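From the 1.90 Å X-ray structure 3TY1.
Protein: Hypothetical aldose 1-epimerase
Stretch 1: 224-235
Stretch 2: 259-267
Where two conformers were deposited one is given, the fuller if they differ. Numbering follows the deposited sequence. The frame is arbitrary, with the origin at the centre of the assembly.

Stretch 1, residues 224-235: RFLAPISSISPF
Stretch 2 259-267: MVFNIQPLA

Residues 259-265 form one extended strand, and residues 231-234 run antiparallel to it, the two axes crossing at 153° with a closest approach of 4.6 Å. Residues 224-226 form an earlier strand; the chain turns a corner at Ser230 (phi/psi -90/-40), whereas its neighbours are extended, Ile229 at -140/146 and Ser231 at -149/156.

Ser233 and Asn262 make a hydrogen-bonded pair: Asn262 N to Ser233 O is 2.8 Å and Ser233 N to Asn262 O 3.1 Å. Ile232 faces Ile263 (CA to CA 4.6 Å) and Pro234 faces Phe261 (CA to CA 4.5 Å) in non-hydrogen-bonded positions; the latter suits proline, which has no amide proton to offer. Beyond it, Phe235 N donates to Val260 O at 2.9 Å. Toward the corner, Gln264 N donates to Ser231 O at 3.1 Å. A beta bulge then shifts the register by one, so that Ser230 N reaches Gln264 O at 2.9 Å, Ile229 pairs with Pro265, and Leu266 N bonds Pro228 O at 2.9 Å.

Alternation sorts the side chains. Ile232 (t, t), Pro234, Phe261 (m) and Ile263 (m, t) share an apolar face: Ile232 CD1 lies 3.7 Å from Ile263 CG1 and 3.8 Å from Phe261 CB. Ile229 (p, t) brings CG2 within 3.3 Å of Ile263 CG2, while Phe225 (t) packs CE2 3.7 Å from Ile263 CD1. Such branched and aromatic groups fill buried space without needing polar partners.

Ser231, Ser233, Asn262 and Gln264 occupy the other face. Ser233 (p) is small enough to leave room for two waters, at 2.7 and 2.8 Å from its OG; the first also accepts from Asn262 ND2 (2.9 Å) and donates to Pro234 O (2.8 Å). Asn262 (m) sets OD1 at the ring edge of Phe235 (t), 3.6 Å from CD1.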

# COMPACT_ATOMS: atom_id res chain seq x y z
N ARG A 224 20.63 -23.86 25.20
CA ARG A 224 19.89 -25.10 25.07
C ARG A 224 18.42 -24.84 24.84
O ARG A 224 17.87 -23.85 25.34
CB ARG A 224 20.09 -25.99 26.33
CG ARG A 224 21.51 -26.52 26.47
CD ARG A 224 21.70 -27.47 27.62
NE ARG A 224 21.37 -26.83 28.88
CZ ARG A 224 20.49 -27.26 29.79
NH1 ARG A 224 19.80 -28.39 29.64
NH2 ARG A 224 20.32 -26.55 30.90
N PHE A 225 17.79 -25.72 24.06
CA PHE A 225 16.36 -25.72 23.86
C PHE A 225 15.82 -26.86 24.69
O PHE A 225 16.27 -28.00 24.55
CB PHE A 225 15.95 -25.90 22.40
CG PHE A 225 14.47 -26.04 22.22
CD1 PHE A 225 13.63 -24.98 22.46
CD2 PHE A 225 13.92 -27.26 21.85
CE1 PHE A 225 12.24 -25.13 22.31
CE2 PHE A 225 12.53 -27.40 21.69
CZ PHE A 225 11.71 -26.34 21.92
N LEU A 226 14.85 -26.55 25.55
CA LEU A 226 14.26 -27.54 26.46
C LEU A 226 12.78 -27.73 26.11
O LEU A 226 12.04 -26.78 25.96
CB LEU A 226 14.37 -27.06 27.92
CG LEU A 226 15.71 -26.49 28.41
CD1 LEU A 226 15.63 -25.93 29.83
CD2 LEU A 226 16.82 -27.53 28.25
N ALA A 227 12.34 -28.98 26.00
CA ALA A 227 10.91 -29.25 25.80
C ALA A 227 10.64 -30.73 26.01
O ALA A 227 11.54 -31.51 25.73
CB ALA A 227 10.49 -28.86 24.38
N PRO A 228 9.45 -31.10 26.51
CA PRO A 228 9.02 -32.49 26.66
C PRO A 228 8.40 -32.88 25.32
O PRO A 228 7.43 -32.25 24.90
CB PRO A 228 7.99 -32.44 27.78
CG PRO A 228 7.45 -31.13 27.78
CD PRO A 228 8.38 -30.21 26.98
N ILE A 229 8.97 -33.89 24.67
CA ILE A 229 8.55 -34.23 23.32
C ILE A 229 8.47 -35.73 23.06
O ILE A 229 9.23 -36.52 23.61
CB ILE A 229 9.42 -33.51 22.22
CG1 ILE A 229 10.83 -34.10 22.09
CG2 ILE A 229 9.50 -32.00 22.45
CD1 ILE A 229 11.57 -33.59 20.87
N SER A 230 7.49 -36.08 22.23
CA SER A 230 7.35 -37.47 21.79
C SER A 230 8.16 -37.70 20.52
O SER A 230 8.81 -38.75 20.39
CB SER A 230 5.88 -37.90 21.62
OG SER A 230 5.22 -37.10 20.67
N SER A 231 8.17 -36.73 19.59
CA SER A 231 8.99 -36.88 18.39
C SER A 231 9.50 -35.58 17.84
O SER A 231 8.96 -34.52 18.14
CB SER A 231 8.24 -37.67 17.30
OG SER A 231 7.13 -36.93 16.86
N ILE A 232 10.59 -35.65 17.10
CA ILE A 232 11.17 -34.48 16.43
C ILE A 232 11.78 -34.94 15.12
O ILE A 232 12.43 -36.02 15.06
CB ILE A 232 12.21 -33.75 17.32
CG1 ILE A 232 12.86 -32.55 16.60
CG2 ILE A 232 13.31 -34.69 17.81
CD1 ILE A 232 13.52 -31.61 17.57
N SER A 233 11.54 -34.13 14.08
CA SER A 233 12.03 -34.39 12.74
C SER A 233 12.47 -33.12 12.04
O SER A 233 11.96 -32.02 12.33
CB SER A 233 10.97 -35.11 11.90
OG SER A 233 9.77 -34.39 11.88
N PRO A 234 13.45 -33.23 11.14
CA PRO A 234 13.88 -32.02 10.47
C PRO A 234 12.84 -31.55 9.47
O PRO A 234 12.16 -32.38 8.87
CB PRO A 234 15.16 -32.45 9.76
CG PRO A 234 14.98 -33.85 9.48
CD PRO A 234 14.16 -34.41 10.62
N PHE A 235 12.74 -30.22 9.29
CA PHE A 235 11.79 -29.60 8.35
C PHE A 235 12.09 -29.96 6.88
O PHE A 235 11.16 -30.14 6.08
CB PHE A 235 11.82 -28.07 8.55
CG PHE A 235 10.77 -27.34 7.80
CD1 PHE A 235 9.51 -27.10 8.38
CD2 PHE A 235 11.02 -26.84 6.51
CE1 PHE A 235 8.53 -26.37 7.68
CE2 PHE A 235 10.06 -26.13 5.82
CZ PHE A 235 8.80 -25.90 6.39
N MSE A 259 18.06 -23.92 10.53
CA MSE A 259 17.59 -25.33 10.56
C MSE A 259 16.30 -25.30 11.38
O MSE A 259 16.24 -24.69 12.45
CB MSE A 259 18.64 -26.28 11.13
CG MSE A 259 19.79 -26.46 10.21
SE MSE A 259 21.05 -27.75 10.88
CE MSE A 259 22.30 -27.65 9.39
N VAL A 260 15.25 -25.89 10.81
CA VAL A 260 13.96 -25.92 11.45
C VAL A 260 13.61 -27.36 11.77
O VAL A 260 13.98 -28.23 10.98
CB VAL A 260 12.90 -25.28 10.56
CG1 VAL A 260 11.52 -25.43 11.19
CG2 VAL A 260 13.25 -23.79 10.36
N PHE A 261 12.94 -27.58 12.92
CA PHE A 261 12.53 -28.91 13.36
C PHE A 261 11.07 -28.88 13.75
O PHE A 261 10.57 -27.90 14.38
CB PHE A 261 13.41 -29.40 14.51
CG PHE A 261 14.87 -29.48 14.14
CD1 PHE A 261 15.37 -30.61 13.50
CD2 PHE A 261 15.71 -28.41 14.37
CE1 PHE A 261 16.72 -30.66 13.11
CE2 PHE A 261 17.05 -28.46 13.99
CZ PHE A 261 17.55 -29.59 13.37
N ASN A 262 10.38 -29.93 13.34
CA ASN A 262 8.98 -30.11 13.64
C ASN A 262 8.82 -31.04 14.81
O ASN A 262 9.27 -32.18 14.73
CB ASN A 262 8.27 -30.68 12.43
CG ASN A 262 8.28 -29.73 11.26
OD1 ASN A 262 8.11 -28.51 11.42
ND2 ASN A 262 8.45 -30.29 10.05
N ILE A 263 8.13 -30.58 15.84
CA ILE A 263 8.00 -31.28 17.12
C ILE A 263 6.55 -31.64 17.45
O ILE A 263 5.63 -30.87 17.16
CB ILE A 263 8.55 -30.41 18.28
CG1 ILE A 263 10.08 -30.30 18.17
CG2 ILE A 263 8.10 -31.00 19.68
CD1 ILE A 263 10.74 -29.13 18.92
N GLN A 264 6.39 -32.84 18.01
CA GLN A 264 5.12 -33.26 18.60
C GLN A 264 5.34 -33.23 20.11
O GLN A 264 6.01 -34.10 20.70
CB GLN A 264 4.65 -34.62 18.10
CG GLN A 264 3.36 -34.52 17.27
CD GLN A 264 2.19 -33.94 18.08
OE1 GLN A 264 2.12 -34.09 19.31
NE2 GLN A 264 1.26 -33.29 17.38
N PRO A 265 4.81 -32.19 20.78
CA PRO A 265 5.08 -32.06 22.23
C PRO A 265 4.27 -33.01 23.12
O PRO A 265 3.23 -33.47 22.71
CB PRO A 265 4.65 -30.63 22.52
CG PRO A 265 3.57 -30.38 21.55
CD PRO A 265 4.02 -31.06 20.29
N LEU A 266 4.79 -33.30 24.31
CA LEU A 266 4.06 -34.01 25.38
C LEU A 266 3.45 -32.95 26.29
O LEU A 266 3.94 -31.81 26.34
CB LEU A 266 4.99 -34.90 26.17
CG LEU A 266 5.55 -36.09 25.40
CD1 LEU A 266 6.76 -36.64 26.14
CD2 LEU A 266 4.43 -37.15 25.19
N ALA A 267 2.37 -33.29 26.97
CA ALA A 267 1.66 -32.35 27.86
C ALA A 267 1.41 -33.00 29.21
O ALA A 267 1.39 -34.20 29.29
CB ALA A 267 0.32 -31.95 27.24
O HOH W 1 9.52 -32.91 9.58
O HOH W 2 7.89 -34.63 13.95